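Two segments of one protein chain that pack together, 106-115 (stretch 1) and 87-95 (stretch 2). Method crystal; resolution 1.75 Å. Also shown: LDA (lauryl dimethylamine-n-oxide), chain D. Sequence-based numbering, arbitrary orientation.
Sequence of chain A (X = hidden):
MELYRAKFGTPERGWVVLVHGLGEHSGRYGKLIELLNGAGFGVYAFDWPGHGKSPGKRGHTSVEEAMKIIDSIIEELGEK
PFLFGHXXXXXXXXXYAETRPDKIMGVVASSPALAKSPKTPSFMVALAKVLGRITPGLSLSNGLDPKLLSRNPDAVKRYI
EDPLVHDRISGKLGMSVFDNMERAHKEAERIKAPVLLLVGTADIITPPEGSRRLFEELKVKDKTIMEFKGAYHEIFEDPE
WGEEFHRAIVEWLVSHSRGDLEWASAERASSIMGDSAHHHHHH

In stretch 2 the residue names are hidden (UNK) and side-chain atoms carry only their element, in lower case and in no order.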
# COMPACT_ATOMS: atom_id res chain seq x y z
N GLY A 106 13.70 -2.96 4.94
CA GLY A 106 13.11 -3.73 3.87
C GLY A 106 11.71 -3.26 3.60
O GLY A 106 11.09 -2.54 4.40
N VAL A 107 11.19 -3.64 2.44
CA VAL A 107 9.87 -3.18 2.02
C VAL A 107 9.08 -4.35 1.44
O VAL A 107 9.60 -5.11 0.61
CB VAL A 107 9.96 -2.01 1.01
CG1 VAL A 107 10.85 -2.35 -0.18
CG2 VAL A 107 8.58 -1.60 0.56
N VAL A 108 7.85 -4.52 1.91
CA VAL A 108 6.91 -5.52 1.41
C VAL A 108 5.75 -4.76 0.79
O VAL A 108 5.13 -3.92 1.45
CB VAL A 108 6.40 -6.44 2.53
CG1 VAL A 108 5.43 -7.47 1.96
CG2 VAL A 108 7.56 -7.09 3.28
N ALA A 109 5.47 -5.03 -0.48
CA ALA A 109 4.40 -4.35 -1.20
C ALA A 109 3.39 -5.39 -1.68
O ALA A 109 3.73 -6.28 -2.46
CB ALA A 109 4.95 -3.55 -2.38
N SER A 110 2.17 -5.28 -1.18
CA SER A 110 1.05 -6.10 -1.62
C SER A 110 0.30 -5.35 -2.71
O SER A 110 -0.16 -4.23 -2.49
CB SER A 110 0.13 -6.41 -0.43
OG SER A 110 -1.20 -6.67 -0.85
N SER A 111 0.15 -5.99 -3.88
CA SER A 111 -0.55 -5.41 -5.03
C SER A 111 -0.24 -3.93 -5.23
O SER A 111 -1.17 -3.12 -5.30
CB SER A 111 -2.06 -5.58 -4.86
OG SER A 111 -2.42 -6.95 -4.69
N PRO A 112 1.03 -3.53 -5.32
CA PRO A 112 1.33 -2.10 -5.42
C PRO A 112 0.82 -1.51 -6.73
O PRO A 112 0.78 -2.19 -7.77
CB PRO A 112 2.87 -2.05 -5.34
CG PRO A 112 3.30 -3.40 -5.82
CD PRO A 112 2.25 -4.36 -5.35
N ALA A 113 0.41 -0.25 -6.66
CA ALA A 113 -0.15 0.45 -7.82
C ALA A 113 1.00 0.88 -8.73
O ALA A 113 1.56 1.96 -8.59
CB ALA A 113 -0.98 1.65 -7.35
N LEU A 114 1.35 -0.00 -9.68
CA LEU A 114 2.48 0.22 -10.56
C LEU A 114 2.10 0.21 -12.04
O LEU A 114 2.97 0.41 -12.90
CB LEU A 114 3.56 -0.85 -10.31
CG LEU A 114 4.20 -0.79 -8.92
CD1 LEU A 114 5.04 -2.02 -8.67
CD2 LEU A 114 5.05 0.47 -8.78
N ALA A 115 0.84 -0.06 -12.35
CA ALA A 115 0.33 -0.04 -13.71
C ALA A 115 -1.12 0.42 -13.66
O ALA A 115 -1.84 0.10 -12.71
CB ALA A 115 0.44 -1.42 -14.37
N UNK A 87 -1.51 -1.72 -2.20
CA UNK A 87 -2.13 -0.94 -3.30
C UNK A 87 -1.55 0.47 -3.36
O UNK A 87 -0.34 0.61 -3.66
o UNK A 87 -4.30 -0.67 -4.31
c UNK A 87 -3.65 -1.03 -3.07
N UNK A 88 -2.35 1.53 -3.17
CA UNK A 88 -1.78 2.87 -2.98
C UNK A 88 -0.68 2.83 -1.91
O UNK A 88 0.38 3.48 -2.05
c UNK A 88 -1.62 5.90 -3.32
c UNK A 88 -3.57 6.11 -1.81
c UNK A 88 -2.38 5.23 -2.19
c UNK A 88 -2.88 3.84 -2.61
N UNK A 89 -0.88 2.03 -0.87
CA UNK A 89 0.15 1.98 0.18
C UNK A 89 1.37 1.22 -0.29
O UNK A 89 2.50 1.56 0.08
N UNK A 90 1.19 0.26 -1.22
CA UNK A 90 2.33 -0.44 -1.79
C UNK A 90 3.16 0.46 -2.68
O UNK A 90 4.39 0.43 -2.62
N UNK A 91 2.50 1.27 -3.51
CA UNK A 91 3.22 2.29 -4.26
C UNK A 91 3.97 3.23 -3.33
O UNK A 91 5.13 3.57 -3.58
c UNK A 91 2.80 4.32 -5.82
c UNK A 91 1.68 5.05 -6.56
c UNK A 91 3.94 3.99 -6.76
c UNK A 91 2.24 3.07 -5.14
N UNK A 92 3.32 3.63 -2.24
CA UNK A 92 3.92 4.57 -1.29
C UNK A 92 5.18 4.00 -0.65
O UNK A 92 6.20 4.70 -0.54
c UNK A 92 3.47 5.91 0.79
c UNK A 92 2.88 4.95 -0.23
o UNK A 92 1.76 5.58 -0.87
N UNK A 93 5.14 2.74 -0.22
CA UNK A 93 6.32 2.20 0.45
C UNK A 93 7.46 1.96 -0.55
O UNK A 93 8.64 2.09 -0.20
c UNK A 93 4.99 1.28 2.35
c UNK A 93 5.97 0.93 1.25
c UNK A 93 5.39 -0.16 0.35
N UNK A 94 7.13 1.65 -1.80
CA UNK A 94 8.17 1.57 -2.83
C UNK A 94 8.79 2.95 -3.05
O UNK A 94 10.02 3.09 -3.13
c UNK A 94 7.26 -0.49 -3.91
c UNK A 94 8.55 1.18 -5.28
c UNK A 94 7.58 0.99 -4.12
c UNK A 94 6.38 -1.09 -4.98
N UNK A 95 7.97 3.99 -3.15
CA UNK A 95 8.51 5.34 -3.31
C UNK A 95 9.32 5.76 -2.10
O UNK A 95 10.33 6.47 -2.24
c UNK A 95 9.19 8.51 -6.12
n UNK A 95 10.21 7.70 -6.36
c UNK A 95 7.61 6.60 -6.10
n UNK A 95 7.96 8.02 -6.00
c UNK A 95 7.38 6.34 -3.58
c UNK A 95 6.71 6.15 -4.94
n UNK A 95 9.40 9.82 -6.00
N1 LDA D . -5.28 2.26 -6.48
O1 LDA D . -4.38 2.24 -5.62
CM1 LDA D . -6.57 2.12 -5.82
CM2 LDA D . -5.06 1.18 -7.43
C1 LDA D . -5.25 3.52 -7.19
C2 LDA D . -6.57 3.67 -7.90
C3 LDA D . -6.74 5.10 -8.37
C4 LDA D . -7.99 5.23 -9.23
C5 LDA D . -8.02 6.57 -9.93
C6 LDA D . -9.41 6.89 -10.43
C7 LDA D . -9.37 8.12 -11.31
C8 LDA D . -10.07 9.28 -10.62
C9 LDA D . -9.21 10.52 -10.65
C10 LDA D . -9.82 11.58 -11.55
C11 LDA D . -9.19 12.94 -11.31
C12 LDA D . -8.69 13.06 -9.90

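Position 87 carries one carbon and then one oxygen, an unbranched pair. Its backbone N donates to Ser110 O (2.9 Å, N-H...O angle 165°), and its CA lies 3.1 Å from Ser111 O in a CA-H...O contact (151° at H). The side chain fits serine. Ser87 has phi/psi of 63/-119° and occupies the N-cap position, yet its side chain makes no capping bond; OG lies 3.2 Å from O1 of the bound LDA.

Position 88 has four carbons, forked at the second. CA-to-CB points away from stretch 1, and the nearest approach of the side chain is from its CB to Ala113 CB, 5.6 Å. This is leucine. The backbone N of Leu88 is 3.3 Å from LDA O1.

Position 89 has no side-chain atoms, so it is glycine; Gly89 makes no contact with stretch 1.

Position 90 also stops at the backbone, again glycine, and here the absence has a measurable consequence. An ideal CB would point toward stretch 1, 2.9 Å from Pro112 CA, a clash, and 3.3 Å from Ser110 O. With none present, the CA atoms of Gly90 and Pro112 approach to 4.1 Å.

Position 91 shows four carbons forked at the second. Its CB is 4.2 Å from Ala113 CB, and one of its two terminal carbons lies 3.6 Å from Ala113 O, a buried oxygen without a polar partner in the model. The fork makes it leucine, and the terminal carbon is CD1 of Leu91.

Position 92 has one carbon bearing an oxygen and a carbon: threonine. Thr92 is out of reach of stretch 1; its OG1 donates to Leu88 O (2.8 Å), one turn back.

Position 93 has one carbon bearing two more. CA-to-CB points toward the strand, and one of the two outer carbons lies 3.5 Å from Val107 CG2. The pattern is that of valine, and the touching atom is Val93 CG2.

Position 94 has four carbons, forked at the first with one arm two carbons long. CA-to-CB points sideways, but the end carbon of the long arm reaches Pro112 CB (3.7 Å), Ala109 CB (3.9 Å) and Leu114 CD1 (4.0 Å). This is isoleucine, and that end carbon is CD1 of Ile94.

Position 95 has three carbons, a nitrogen, then a carbon carrying two nitrogens: arginine. Arg95 does not touch stretch 1, and its NE and NH1 are hydrogen-bonded elsewhere in the structure.

The contact combines backbone pairing at one end with apolar packing along the helix. Ser87 receives a second bond, Ala113 N to Ser87 O (3.2 Å, 149°), so its N and O both tie it to stretch 1. From there helix 88-95 runs back along strand 106-110, at 154° between directions and 7.0 Å at closest approach, bringing Val93 over Val107. Together the stretches bury 475 Å².

Stretch 2, residues 87-95: SLGGLTVIR
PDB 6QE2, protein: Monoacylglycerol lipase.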